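Local coordinates for protein probable porin (Pseudomonas aeruginosa, PDB 4FT6) that probably forms an outer-membrane channel of the OprD porin family that lets small solutes cross the bacterial outer membrane, at residues Asp73-Pro76 / Asp77-Gly80; Met279-Ile282 / Ala283-Thr287; Arg296-Ser300 / Ala301-Ser305; Tyr312-Ala316 / Leu317-Gly321. All coordinates share one frame; numbering follows the deposited sequence.

Contact 1: residues Asp73-Pro76 / Asp77-Gly80; sequences DSSP and DRAG. With C8E ((hydroxyethyloxy)tri(ethyloxy)octane), chain C.
OD1 of Asp73 is gripped by two nitrogens of Arg78, which closes a salt bridge across the bend that leads out of strand 58-71 of the porin barrel into the loop before strand 95-107. Arg78 NH1 lies 3.2 Å from Asp73 OD1, nearly along the C-O axis of the acid, while NH2 reaches the same oxygen at 3.3 Å from its syn side, well out of the carboxylate plane. The oxygen itself sits in the guanidinium plane, and the two flat groups are turned 30° against each other. An extended chain from CG to NE carries the arginine back along the preceding residues, with Ser75 N over the centre of one guanidinium face and Ser75 CB 3.3 Å from NE.

The backbone is pinned at the same bend, where Arg78 N donates to Ser75 O at 2.9 Å. Glu39 gives the arginine a second, long and weak ion pair, and Ser74 OG is taken up by Glu40 of strand 37-50. The carboxylate of Asp73 also borders a bound detergent molecule, whose alkyl carbon C3 is 3.7 Å from OD1. Farther round the bend Ser75, with OG anti to its own N (chi1 -174°), turns its hydroxyl to Asp77 and donates from OG to Asp77 OD1 at 2.6 Å, nearly in line with the C-O bond.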
ATOM      1  N   ASP A  73     -13.936  14.624  14.242  1.00 70.40           N
ATOM      2  CA  ASP A  73     -13.602  14.723  15.660  1.00 77.38           C
ATOM      3  C   ASP A  73     -12.095  14.610  15.883  1.00 78.29           C
ATOM      4  O   ASP A  73     -11.445  13.685  15.382  1.00 76.16           O
ATOM      5  CB  ASP A  73     -14.341  13.646  16.462  1.00 86.06           C
ATOM      6  CG  ASP A  73     -14.219  13.843  17.970  1.00 96.76           C
ATOM      7  OD1 ASP A  73     -13.298  13.256  18.577  1.00 99.49           O
ATOM      8  OD2 ASP A  73     -15.050  14.575  18.554  1.00102.84           O
ATOM      9  N   SER A  74     -11.548  15.569  16.625  1.00 81.04           N
ATOM     10  CA  SER A  74     -10.128  15.583  16.960  1.00 82.06           C
ATOM     11  C   SER A  74      -9.840  16.590  18.065  1.00 87.82           C
ATOM     12  O   SER A  74     -10.556  17.583  18.223  1.00 93.28           O
ATOM     13  CB  SER A  74      -9.271  15.915  15.733  1.00 78.42           C
ATOM     14  OG  SER A  74      -7.888  15.882  16.052  1.00 75.89           O
ATOM     15  N   SER A  75      -8.781  16.320  18.818  1.00 86.94           N
ATOM     16  CA  SER A  75      -8.293  17.213  19.858  1.00 89.26           C
ATOM     17  C   SER A  75      -6.774  17.185  19.726  1.00 84.84           C
ATOM     18  O   SER A  75      -6.210  16.125  19.444  1.00 84.61           O
ATOM     19  CB  SER A  75      -8.745  16.717  21.234  1.00 91.76           C
ATOM     20  OG  SER A  75      -8.390  17.638  22.250  1.00 99.84           O
ATOM     21  N   PRO A  76      -6.109  18.346  19.894  1.00 82.26           N
ATOM     22  CA  PRO A  76      -4.667  18.424  19.602  1.00 73.27           C
ATOM     23  C   PRO A  76      -3.830  17.394  20.375  1.00 73.69           C
ATOM     24  O   PRO A  76      -2.822  16.914  19.848  1.00 74.51           O
ATOM     25  CB  PRO A  76      -4.294  19.860  20.014  1.00 62.66           C
ATOM     26  CG  PRO A  76      -5.600  20.633  19.908  1.00 64.64           C
ATOM     27  CD  PRO A  76      -6.650  19.639  20.367  1.00 72.98           C
ATOM     28  N   ASP A  77      -4.257  17.036  21.586  1.00 72.11           N
ATOM     29  CA  ASP A  77      -3.530  16.055  22.400  1.00 78.57           C
ATOM     30  C   ASP A  77      -3.501  14.652  21.783  1.00 82.41           C
ATOM     31  O   ASP A  77      -2.780  13.770  22.254  1.00 87.24           O
ATOM     32  CB  ASP A  77      -4.103  15.986  23.820  1.00 86.01           C
ATOM     33  CG  ASP A  77      -5.587  15.647  23.837  1.00102.40           C
ATOM     34  OD1 ASP A  77      -6.358  16.320  23.126  1.00109.35           O
ATOM     35  OD2 ASP A  77      -5.987  14.710  24.561  1.00107.42           O
ATOM     36  N   ARG A  78      -4.255  14.446  20.711  1.00 82.31           N
ATOM     37  CA  ARG A  78      -4.383  13.111  20.153  1.00 77.29           C
ATOM     38  C   ARG A  78      -4.513  13.083  18.636  1.00 73.96           C
ATOM     39  O   ARG A  78      -5.275  12.273  18.121  1.00 70.48           O
ATOM     40  CB  ARG A  78      -5.598  12.415  20.785  1.00 71.14           C
ATOM     41  CG  ARG A  78      -6.890  13.204  20.680  1.00 59.62           C
ATOM     42  CD  ARG A  78      -8.057  12.520  21.368  1.00 64.79           C
ATOM     43  NE  ARG A  78      -9.194  13.443  21.472  1.00 79.16           N
ATOM     44  CZ  ARG A  78     -10.252  13.445  20.663  1.00 80.94           C
ATOM     45  NH1 ARG A  78     -10.351  12.549  19.693  1.00 79.31           N
ATOM     46  NH2 ARG A  78     -11.217  14.342  20.834  1.00 81.90           N
ATOM     47  N   ALA A  79      -3.744  13.919  17.931  1.00 82.90           N
ATOM     48  CA  ALA A  79      -4.041  14.242  16.524  1.00 88.52           C
ATOM     49  C   ALA A  79      -3.152  13.676  15.385  1.00 88.40           C
ATOM     50  O   ALA A  79      -3.476  13.852  14.207  1.00 98.18           O
ATOM     51  CB  ALA A  79      -4.210  15.777  16.361  1.00 57.20           C
ATOM     52  N   GLY A  80      -2.048  13.012  15.689  1.00 80.21           N
ATOM     53  CA  GLY A  80      -1.186  12.571  14.600  1.00 80.31           C
ATOM     54  C   GLY A  80      -1.590  11.285  13.887  1.00 72.42           C
ATOM     55  O   GLY A  80      -0.732  10.552  13.407  1.00 72.73           O
TER
HETATM   56  C3  C8E C 402     -15.998  11.016  19.855  1.00 90.74           C
HETATM   57  C4  C8E C 402     -16.989  10.743  18.731  1.00 89.69           C
HETATM   58  C5  C8E C 402     -16.366   9.844  17.668  1.00 90.28           C
HETATM   59  C6  C8E C 402     -17.244   8.630  17.386  1.00 90.90           C
HETATM   60  C7  C8E C 402     -16.967   8.012  16.019  1.00 90.08           C
HETATM   61  C8  C8E C 402     -17.683   6.673  15.871  1.00 93.82           C
HETATM   62  O9  C8E C 402     -18.179   6.509  14.557  1.00 93.20           O
HETATM   63  C10 C8E C 402     -17.345   5.714  13.739  1.00 90.94           C
HETATM   64  C11 C8E C 402     -18.126   5.208  12.528  1.00 91.09           C
HETATM   65  O12 C8E C 402     -17.301   4.439  11.679  1.00 94.45           O
HETATM   66  C13 C8E C 402     -17.904   3.215  11.325  1.00 96.85           C

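Contact 2: residues Met279-Ile282 / Ala283-Thr287; sequences MLYI and AGTST
The ring of Tyr281 is met by two threonine methyls, over one face by Thr287 and at the edge by Thr285, round a type II beta turn that runs from Ile282 to Thr285. The turn belongs to the long loop between barrel strands 264-274 and 304-313, and lies about 9 Å, centre to centre, from the middle of the chain. Thr287 CG2 stands 4.1 Å from the ring centroid and 19° off the normal, a CH-pi contact displaced toward the CG side of the ring; the threonine and tyrosine side chains cross at about a right angle. Thr285 comes in differently: its CG2 faces the rim at CD2, close to the ring plane.

Tyr281 owes this position to a chi1 of 51°, which sets CG between its backbone N and carbonyl carbon and turns the ring toward 283-287. Met279 adds its terminal methyl beside that of Thr287, CE to CG2 4.2 Å, so that the Thr287 methyl touches both the methionine methyl and the ring.

Polar ends are taken up elsewhere: Tyr281 OH by Asn297, Thr287 OG1 by Asp292, and Thr285 OG1 by the carbonyl of Leu125. In the backbone, the N of Gly284 donates to Asp173, and the positive phi of this glycine suits the third position of the turn. Closing the turn, Thr285 N donates to Ile282 O at 3.0 Å with an N-H...O angle of 153°, the donor tilted somewhat from the carbonyl plane.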
ATOM      1  N   MET A 279      14.874  -2.718   5.139  1.00 57.44           N
ATOM      2  CA  MET A 279      14.189  -2.421   3.880  1.00 53.59           C
ATOM      3  C   MET A 279      14.177  -0.918   3.563  1.00 59.49           C
ATOM      4  O   MET A 279      13.882  -0.085   4.420  1.00 61.89           O
ATOM      5  CB  MET A 279      12.761  -2.942   3.920  1.00 47.85           C
ATOM      6  CG  MET A 279      11.954  -2.545   2.718  1.00 51.45           C
ATOM      7  SD  MET A 279      12.289  -3.642   1.345  1.00 63.56           S
ATOM      8  CE  MET A 279      11.384  -2.820   0.021  1.00 58.47           C
ATOM      9  N   LEU A 280      14.519  -0.591   2.325  1.00 56.43           N
ATOM     10  CA  LEU A 280      14.596   0.774   1.850  1.00 47.78           C
ATOM     11  C   LEU A 280      13.483   0.972   0.820  1.00 50.60           C
ATOM     12  O   LEU A 280      13.344   0.197  -0.128  1.00 52.98           O
ATOM     13  CB  LEU A 280      15.963   1.042   1.210  1.00 47.63           C
ATOM     14  CG  LEU A 280      17.137   0.986   2.194  1.00 57.44           C
ATOM     15  CD1 LEU A 280      18.488   0.765   1.489  1.00 54.04           C
ATOM     16  CD2 LEU A 280      17.173   2.265   3.028  1.00 51.88           C
ATOM     17  N   TYR A 281      12.670   2.006   1.019  1.00 50.67           N
ATOM     18  CA  TYR A 281      11.541   2.268   0.128  1.00 49.82           C
ATOM     19  C   TYR A 281      11.160   3.739   0.150  1.00 53.74           C
ATOM     20  O   TYR A 281      11.732   4.543   0.909  1.00 55.54           O
ATOM     21  CB  TYR A 281      10.341   1.362   0.465  1.00 46.96           C
ATOM     22  CG  TYR A 281       9.906   1.356   1.925  1.00 50.51           C
ATOM     23  CD1 TYR A 281      10.635   0.682   2.903  1.00 57.27           C
ATOM     24  CD2 TYR A 281       8.734   1.979   2.316  1.00 57.86           C
ATOM     25  CE1 TYR A 281      10.206   0.665   4.247  1.00 61.48           C
ATOM     26  CE2 TYR A 281       8.304   1.969   3.640  1.00 61.31           C
ATOM     27  CZ  TYR A 281       9.034   1.316   4.599  1.00 65.97           C
ATOM     28  OH  TYR A 281       8.575   1.319   5.897  1.00 65.94           O
ATOM     29  N   ILE A 282      10.190   4.111  -0.671  1.00 47.45           N
ATOM     30  CA  ILE A 282       9.885   5.529  -0.763  1.00 57.56           C
ATOM     31  C   ILE A 282       8.985   5.993   0.388  1.00 60.28           C
ATOM     32  O   ILE A 282       8.098   5.258   0.847  1.00 60.07           O
ATOM     33  CB  ILE A 282       9.423   5.900  -2.184  1.00 56.79           C
ATOM     34  CG1 ILE A 282      10.667   5.960  -3.064  1.00 53.51           C
ATOM     35  CG2 ILE A 282       8.715   7.237  -2.226  1.00 49.55           C
ATOM     36  CD1 ILE A 282      10.354   5.789  -4.461  1.00 65.23           C
ATOM     37  N   ALA A 283       9.274   7.183   0.905  1.00 57.24           N
ATOM     38  CA  ALA A 283       8.591   7.697   2.098  1.00 62.12           C
ATOM     39  C   ALA A 283       7.069   7.564   1.995  1.00 64.02           C
ATOM     40  O   ALA A 283       6.468   8.044   1.031  1.00 57.63           O
ATOM     41  CB  ALA A 283       8.972   9.159   2.342  1.00 56.92           C
ATOM     42  N   GLY A 284       6.454   6.909   2.980  1.00 58.89           N
ATOM     43  CA  GLY A 284       5.002   6.875   3.085  1.00 46.96           C
ATOM     44  C   GLY A 284       4.373   5.776   2.255  1.00 51.03           C
ATOM     45  O   GLY A 284       3.161   5.546   2.292  1.00 57.61           O
ATOM     46  N   THR A 285       5.205   5.079   1.501  1.00 58.51           N
ATOM     47  CA  THR A 285       4.717   4.099   0.547  1.00 59.81           C
ATOM     48  C   THR A 285       4.486   2.762   1.248  1.00 63.46           C
ATOM     49  O   THR A 285       4.979   2.543   2.364  1.00 62.29           O
ATOM     50  CB  THR A 285       5.742   3.942  -0.592  1.00 62.18           C
ATOM     51  OG1 THR A 285       5.082   3.614  -1.816  1.00 79.38           O
ATOM     52  CG2 THR A 285       6.787   2.898  -0.249  1.00 48.46           C
ATOM     53  N   SER A 286       3.739   1.867   0.609  1.00 65.44           N
ATOM     54  CA  SER A 286       3.556   0.519   1.142  1.00 67.79           C
ATOM     55  C   SER A 286       4.565  -0.414   0.466  1.00 63.17           C
ATOM     56  O   SER A 286       5.311   0.021  -0.408  1.00 56.36           O
ATOM     57  CB  SER A 286       2.130   0.036   0.873  1.00 72.81           C
ATOM     58  OG  SER A 286       1.453  -0.248   2.081  1.00 78.00           O
ATOM     59  N   THR A 287       4.597  -1.685   0.872  1.00 62.93           N
ATOM     60  CA  THR A 287       5.468  -2.680   0.243  1.00 56.32           C
ATOM     61  C   THR A 287       4.730  -3.986   0.045  1.00 60.51           C
ATOM     62  O   THR A 287       3.727  -4.232   0.702  1.00 66.17           O
ATOM     63  CB  THR A 287       6.743  -2.956   1.060  1.00 61.16           C
ATOM     64  OG1 THR A 287       6.395  -3.568   2.311  1.00 62.09           O
ATOM     65  CG2 THR A 287       7.532  -1.662   1.288  1.00 57.63           C
TER

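Contact 3: residues Arg296-Ser300 / Ala301-Ser305; sequences RNFTS and AGERS
Arg296 and Glu303 approach each other from opposite directions, with guanidinium and carboxylate planes 63° apart. The acid lies at the edge of the guanidinium on the NH2 side, and the two are placed as for a salt bridge, whose detail is doubtful because NH2 and OE1 are modelled too close together. Glu303 reaches there with CG anti to its backbone N (chi1 -174°) and a bend at chi2.

Van der Waals contact gathers round Phe298. Its CD2 lies 3.8 Å from Glu303 OE2, which sits near the ring plane at the edge, and Arg296 NE lies 3.8 Å above the plane of one face, toward the rim. Phe298 CB also touches Ser305 OG at 3.8 Å, and its side chain also touches Ala329 of strand 322-334.

Hydrogen bonds complete the arrangement. Glu303 N donates to Ser300 O at 2.9 Å, with the donor above the carbonyl plane. Thr299 OG1 gives its proton to Asn297 OD1 at 2.8 Å. One water bridges the two segments, lying 2.7 Å from Phe298 O, 2.8 Å from Glu303 O and 2.6 Å from Ser305 OG; that hydroxyl is also bonded to Asn291.

The bond from Glu303 to Ser300 closes a type II beta turn, with Gly302 at its third position, through which the long loop of this OprD-family barrel turns back into strand 304-313.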
ATOM      1  N   ARG A 296       2.980  -2.366  11.905  1.00 69.05           N
ATOM      2  CA  ARG A 296       4.414  -2.538  11.722  1.00 63.73           C
ATOM      3  C   ARG A 296       4.681  -3.453  10.510  1.00 62.72           C
ATOM      4  O   ARG A 296       3.827  -4.283  10.143  1.00 52.90           O
ATOM      5  CB  ARG A 296       5.016  -3.138  12.996  1.00 66.71           C
ATOM      6  CG  ARG A 296       6.520  -3.192  13.017  1.00 67.32           C
ATOM      7  CD  ARG A 296       7.028  -3.751  14.314  1.00 65.65           C
ATOM      8  NE  ARG A 296       8.307  -4.425  14.111  1.00 72.87           N
ATOM      9  CZ  ARG A 296       9.458  -3.788  13.939  1.00 79.78           C
ATOM     10  NH1 ARG A 296       9.486  -2.461  13.943  1.00 87.77           N
ATOM     11  NH2 ARG A 296      10.577  -4.471  13.759  1.00 80.17           N
ATOM     12  N   ASN A 297       5.847  -3.302   9.879  1.00 55.96           N
ATOM     13  CA  ASN A 297       6.152  -4.074   8.673  1.00 54.05           C
ATOM     14  C   ASN A 297       7.408  -4.970   8.800  1.00 55.35           C
ATOM     15  O   ASN A 297       7.823  -5.640   7.841  1.00 53.89           O
ATOM     16  CB  ASN A 297       6.204  -3.162   7.427  1.00 50.74           C
ATOM     17  CG  ASN A 297       7.363  -2.199   7.466  1.00 59.49           C
ATOM     18  OD1 ASN A 297       8.165  -2.212   8.403  1.00 77.33           O
ATOM     19  ND2 ASN A 297       7.482  -1.375   6.437  1.00 64.68           N
ATOM     20  N   PHE A 298       7.987  -4.975   9.997  1.00 54.82           N
ATOM     21  CA  PHE A 298       9.081  -5.879  10.340  1.00 57.00           C
ATOM     22  C   PHE A 298      10.261  -5.742   9.389  1.00 58.30           C
ATOM     23  O   PHE A 298      10.743  -6.727   8.848  1.00 67.62           O
ATOM     24  CB  PHE A 298       8.569  -7.325  10.387  1.00 58.27           C
ATOM     25  CG  PHE A 298       7.536  -7.557  11.470  1.00 66.73           C
ATOM     26  CD1 PHE A 298       6.185  -7.328  11.231  1.00 64.73           C
ATOM     27  CD2 PHE A 298       7.919  -7.975  12.741  1.00 67.58           C
ATOM     28  CE1 PHE A 298       5.233  -7.532  12.246  1.00 67.10           C
ATOM     29  CE2 PHE A 298       6.970  -8.181  13.749  1.00 63.74           C
ATOM     30  CZ  PHE A 298       5.631  -7.958  13.504  1.00 56.97           C
ATOM     31  N   THR A 299      10.732  -4.515   9.211  1.00 61.58           N
ATOM     32  CA  THR A 299      11.774  -4.230   8.227  1.00 63.16           C
ATOM     33  C   THR A 299      13.032  -3.603   8.815  1.00 60.37           C
ATOM     34  O   THR A 299      13.838  -3.018   8.076  1.00 58.61           O
ATOM     35  CB  THR A 299      11.264  -3.304   7.116  1.00 60.48           C
ATOM     36  OG1 THR A 299      10.874  -2.059   7.696  1.00 63.59           O
ATOM     37  CG2 THR A 299      10.090  -3.927   6.377  1.00 54.55           C
ATOM     38  N   SER A 300      13.189  -3.716  10.134  1.00 52.93           N
ATOM     39  CA  SER A 300      14.400  -3.250  10.801  1.00 58.75           C
ATOM     40  C   SER A 300      15.613  -4.050  10.327  1.00 62.81           C
ATOM     41  O   SER A 300      15.475  -5.203   9.903  1.00 62.75           O
ATOM     42  CB  SER A 300      14.265  -3.406  12.310  1.00 64.55           C
ATOM     43  OG  SER A 300      13.274  -2.538  12.794  1.00 72.19           O
ATOM     44  N   ALA A 301      16.795  -3.441  10.407  1.00 59.03           N
ATOM     45  CA  ALA A 301      18.024  -4.117  10.005  1.00 64.53           C
ATOM     46  C   ALA A 301      18.166  -5.494  10.670  1.00 67.93           C
ATOM     47  O   ALA A 301      18.095  -5.622  11.896  1.00 72.30           O
ATOM     48  CB  ALA A 301      19.251  -3.241  10.298  1.00 58.04           C
ATOM     49  N   GLY A 302      18.345  -6.522   9.845  1.00 69.15           N
ATOM     50  CA  GLY A 302      18.566  -7.876  10.329  1.00 57.63           C
ATOM     51  C   GLY A 302      17.316  -8.588  10.814  1.00 62.67           C
ATOM     52  O   GLY A 302      17.398  -9.731  11.287  1.00 70.60           O
ATOM     53  N   GLU A 303      16.156  -7.941  10.712  1.00 60.85           N
ATOM     54  CA  GLU A 303      14.958  -8.546  11.288  1.00 61.37           C
ATOM     55  C   GLU A 303      14.537  -9.796  10.532  1.00 65.89           C
ATOM     56  O   GLU A 303      14.266  -9.752   9.330  1.00 66.38           O
ATOM     57  CB  GLU A 303      13.780  -7.575  11.400  1.00 64.54           C
ATOM     58  CG  GLU A 303      12.588  -8.200  12.143  1.00 69.88           C
ATOM     59  CD  GLU A 303      11.758  -7.182  12.909  1.00 78.67           C
ATOM     60  OE1 GLU A 303      11.448  -6.122  12.332  1.00 81.95           O
ATOM     61  OE2 GLU A 303      11.423  -7.434  14.091  1.00 91.48           O
ATOM     62  N   ARG A 304      14.513 -10.915  11.252  1.00 69.00           N
ATOM     63  CA  ARG A 304      13.950 -12.163  10.752  1.00 62.36           C
ATOM     64  C   ARG A 304      12.542 -12.292  11.311  1.00 63.90           C
ATOM     65  O   ARG A 304      12.319 -12.018  12.494  1.00 70.72           O
ATOM     66  CB  ARG A 304      14.816 -13.335  11.204  1.00 62.35           C
ATOM     67  CG  ARG A 304      16.156 -13.335  10.513  1.00 76.89           C
ATOM     68  CD  ARG A 304      17.331 -13.415  11.461  1.00 79.94           C
ATOM     69  NE  ARG A 304      17.899 -14.759  11.488  1.00 82.95           N
ATOM     70  CZ  ARG A 304      19.061 -15.082  12.044  1.00 79.46           C
ATOM     71  NH1 ARG A 304      19.816 -14.159  12.620  1.00 70.87           N
ATOM     72  NH2 ARG A 304      19.462 -16.342  12.019  1.00 85.63           N
ATOM     73  N   SER A 305      11.589 -12.693  10.476  1.00 54.13           N
ATOM     74  CA  SER A 305      10.210 -12.780  10.933  1.00 57.53           C
ATOM     75  C   SER A 305       9.397 -13.800  10.145  1.00 58.85           C
ATOM     76  O   SER A 305       9.729 -14.120   9.000  1.00 62.16           O
ATOM     77  CB  SER A 305       9.528 -11.397  10.882  1.00 57.83           C
ATOM     78  OG  SER A 305       9.497 -10.880   9.563  1.00 57.27           O
TER
HETATM   79  O   HOH W   1      11.488  -9.342   8.942  1.00 63.80           O

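Contact 4: residues Tyr312-Ala316 / Leu317-Gly321; sequences YDFVA and LGIPG. With C8E ((hydroxyethyloxy)tri(ethyloxy)octane), chain B.
Just after strand 304-313 the chain makes a type I beta turn from Val315 to Gly318, closed by Gly318 N donating to Val315 O at 2.6 Å, and a further bond from Ile319 N to Phe314 O (3.0 Å) spans it. This is a short loop joining the neighbouring antiparallel strands 304-313 and 322-334 of the barrel. Just before the turn Asp313 OD1 accepts from Val315 N at 3.3 Å, on its anti side, making an Asx turn.

Tyr312, Phe314, Leu317 and Ile319 form an apolar patch. Phe314 and Tyr312 meet with Tyr312 CD2 3.4 Å above the centre of the Phe314 ring, while Phe314 CD2 lies in the plane of the tyrosine ring, at its edge. Leu317 crosses Tyr312 at about a right angle and meets the phenol end of its edge. Phe314 CB packs on Ile319 CB at 4.3 Å.

One face of the Tyr312 ring is covered by the alkyl chain of a bound detergent molecule, consistent with a surface that meets lipid in the membrane. On that face detergent C4 rests 3.5 Å from CE2 of Tyr312, offset toward the rim, and C2 lies 3.8 Å from Phe314 CZ.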
ATOM      1  N   TYR A 312     -11.489 -16.590   6.865  1.00 57.91           N
ATOM      2  CA  TYR A 312     -12.731 -17.304   6.604  1.00 65.56           C
ATOM      3  C   TYR A 312     -13.700 -16.416   5.858  1.00 69.72           C
ATOM      4  O   TYR A 312     -13.858 -15.237   6.196  1.00 62.77           O
ATOM      5  CB  TYR A 312     -13.387 -17.842   7.883  1.00 61.63           C
ATOM      6  CG  TYR A 312     -14.574 -18.755   7.604  1.00 65.52           C
ATOM      7  CD1 TYR A 312     -14.399 -19.971   6.951  1.00 63.93           C
ATOM      8  CD2 TYR A 312     -15.857 -18.413   8.002  1.00 64.56           C
ATOM      9  CE1 TYR A 312     -15.461 -20.808   6.691  1.00 59.88           C
ATOM     10  CE2 TYR A 312     -16.933 -19.243   7.745  1.00 69.32           C
ATOM     11  CZ  TYR A 312     -16.732 -20.447   7.092  1.00 76.84           C
ATOM     12  OH  TYR A 312     -17.805 -21.294   6.843  1.00 84.56           O
ATOM     13  N   ASP A 313     -14.339 -17.005   4.848  1.00 79.51           N
ATOM     14  CA  ASP A 313     -15.321 -16.322   4.017  1.00 81.59           C
ATOM     15  C   ASP A 313     -16.679 -16.879   4.413  1.00 80.43           C
ATOM     16  O   ASP A 313     -16.994 -18.027   4.103  1.00 79.28           O
ATOM     17  CB  ASP A 313     -15.031 -16.613   2.542  1.00 78.45           C
ATOM     18  CG  ASP A 313     -15.854 -15.765   1.601  1.00 80.03           C
ATOM     19  OD1 ASP A 313     -16.979 -15.377   1.964  1.00 80.76           O
ATOM     20  OD2 ASP A 313     -15.372 -15.490   0.483  1.00 87.90           O
ATOM     21  N   PHE A 314     -17.483 -16.076   5.104  1.00 77.61           N
ATOM     22  CA  PHE A 314     -18.718 -16.581   5.696  1.00 76.32           C
ATOM     23  C   PHE A 314     -19.827 -16.886   4.695  1.00 85.74           C
ATOM     24  O   PHE A 314     -20.966 -17.112   5.097  1.00 85.02           O
ATOM     25  CB  PHE A 314     -19.227 -15.635   6.787  1.00 80.72           C
ATOM     26  CG  PHE A 314     -18.528 -15.800   8.115  1.00 86.56           C
ATOM     27  CD1 PHE A 314     -17.286 -15.210   8.352  1.00 84.21           C
ATOM     28  CD2 PHE A 314     -19.123 -16.539   9.134  1.00 87.29           C
ATOM     29  CE1 PHE A 314     -16.651 -15.372   9.580  1.00 84.63           C
ATOM     30  CE2 PHE A 314     -18.493 -16.696  10.358  1.00 86.02           C
ATOM     31  CZ  PHE A 314     -17.257 -16.116  10.582  1.00 81.21           C
ATOM     32  N   VAL A 315     -19.506 -16.899   3.402  1.00 95.83           N
ATOM     33  CA  VAL A 315     -20.456 -17.399   2.407  1.00103.66           C
ATOM     34  C   VAL A 315     -20.974 -18.792   2.789  1.00108.43           C
ATOM     35  O   VAL A 315     -22.187 -19.007   2.863  1.00111.52           O
ATOM     36  CB  VAL A 315     -19.856 -17.425   0.975  1.00122.23           C
ATOM     37  CG1 VAL A 315     -18.412 -17.890   0.998  1.00120.66           C
ATOM     38  CG2 VAL A 315     -20.679 -18.321   0.070  1.00126.88           C
ATOM     39  N   ALA A 316     -20.052 -19.715   3.062  1.00109.39           N
ATOM     40  CA  ALA A 316     -20.394 -21.110   3.351  1.00110.76           C
ATOM     41  C   ALA A 316     -21.450 -21.290   4.442  1.00116.02           C
ATOM     42  O   ALA A 316     -22.273 -22.201   4.366  1.00125.87           O
ATOM     43  CB  ALA A 316     -19.145 -21.895   3.692  1.00109.86           C
ATOM     44  N   LEU A 317     -21.422 -20.430   5.454  1.00113.08           N
ATOM     45  CA  LEU A 317     -22.426 -20.478   6.516  1.00112.96           C
ATOM     46  C   LEU A 317     -23.774 -19.914   6.076  1.00120.83           C
ATOM     47  O   LEU A 317     -24.751 -19.967   6.826  1.00129.18           O
ATOM     48  CB  LEU A 317     -21.942 -19.733   7.757  1.00103.82           C
ATOM     49  CG  LEU A 317     -20.890 -20.447   8.598  1.00101.04           C
ATOM     50  CD1 LEU A 317     -21.112 -20.135  10.072  1.00 99.22           C
ATOM     51  CD2 LEU A 317     -20.927 -21.947   8.346  1.00 97.09           C
ATOM     52  N   GLY A 318     -23.825 -19.385   4.856  1.00120.89           N
ATOM     53  CA  GLY A 318     -25.007 -18.698   4.367  1.00121.94           C
ATOM     54  C   GLY A 318     -25.083 -17.241   4.802  1.00118.33           C
ATOM     55  O   GLY A 318     -26.154 -16.751   5.156  1.00123.05           O
ATOM     56  N   ILE A 319     -23.938 -16.556   4.798  1.00107.48           N
ATOM     57  CA  ILE A 319     -23.867 -15.131   5.119  1.00 97.39           C
ATOM     58  C   ILE A 319     -22.846 -14.428   4.215  1.00 94.16           C
ATOM     59  O   ILE A 319     -21.822 -13.932   4.702  1.00 92.68           O
ATOM     60  CB  ILE A 319     -23.444 -14.860   6.594  1.00 82.43           C
ATOM     61  CG1 ILE A 319     -23.997 -15.908   7.570  1.00 88.67           C
ATOM     62  CG2 ILE A 319     -23.861 -13.449   7.027  1.00 79.10           C
ATOM     63  CD1 ILE A 319     -23.509 -15.737   9.008  1.00 85.68           C
ATOM     64  N   PRO A 320     -23.122 -14.371   2.895  1.00 90.76           N
ATOM     65  CA  PRO A 320     -22.167 -13.760   1.956  1.00 88.32           C
ATOM     66  C   PRO A 320     -21.934 -12.281   2.258  1.00 88.58           C
ATOM     67  O   PRO A 320     -22.850 -11.601   2.727  1.00 87.92           O
ATOM     68  CB  PRO A 320     -22.859 -13.908   0.599  1.00 82.85           C
ATOM     69  CG  PRO A 320     -24.317 -13.992   0.925  1.00 77.19           C
ATOM     70  CD  PRO A 320     -24.395 -14.723   2.238  1.00 82.06           C
ATOM     71  N   GLY A 321     -20.725 -11.797   1.992  1.00 87.42           N
ATOM     72  CA  GLY A 321     -20.367 -10.435   2.332  1.00 82.23           C
ATOM     73  C   GLY A 321     -19.650 -10.342   3.667  1.00 81.20           C
ATOM     74  O   GLY A 321     -18.981  -9.351   3.953  1.00 79.74           O
TER
HETATM   75  C1  C8E B 401     -13.677 -18.385  12.222  1.00 63.43           C
HETATM   76  C2  C8E B 401     -14.981 -18.945  11.658  1.00 67.66           C
HETATM   77  C3  C8E B 401     -14.881 -20.419  11.268  1.00 62.41           C
HETATM   78  C4  C8E B 401     -16.203 -20.961  10.716  1.00 64.14           C
HETATM   79  C5  C8E B 401     -16.183 -22.483  10.615  1.00 69.61           C
HETATM   80  C6  C8E B 401     -17.520 -23.091  10.208  1.00 77.39           C
HETATM   81  C7  C8E B 401     -17.426 -24.607   9.985  1.00 85.22           C
HETATM   82  C8  C8E B 401     -16.821 -24.940   8.625  1.00 94.21           C
HETATM   83  O9  C8E B 401     -16.243 -26.232   8.578  1.00 97.01           O
HETATM   84  C10 C8E B 401     -16.964 -27.085   7.717  1.00 95.67           C

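Contacts 2 and 3 lie along one long loop after strand 264-274, contact 3 running into strand 304-313, and they touch: Tyr281 OH is 3.0 Å from Asn297 ND2 and Met279 N is 3.1 Å from Thr299 O, both probable hydrogen bonds, with centres about 13 Å apart. Contact 4 lies at the other end of strand 304-313, about 34 Å between centres from contact 3, so that one strand joins them. Contact 1, in another loop, stays about 12 Å from contact 2 and about 14 Å from contact 3 at their nearest atoms. Contacts 1 and 4, about 38 Å apart between centres, each border a different detergent molecule, whereas contact 2, its centre about 9 Å from that of the chain, lies deepest of the four.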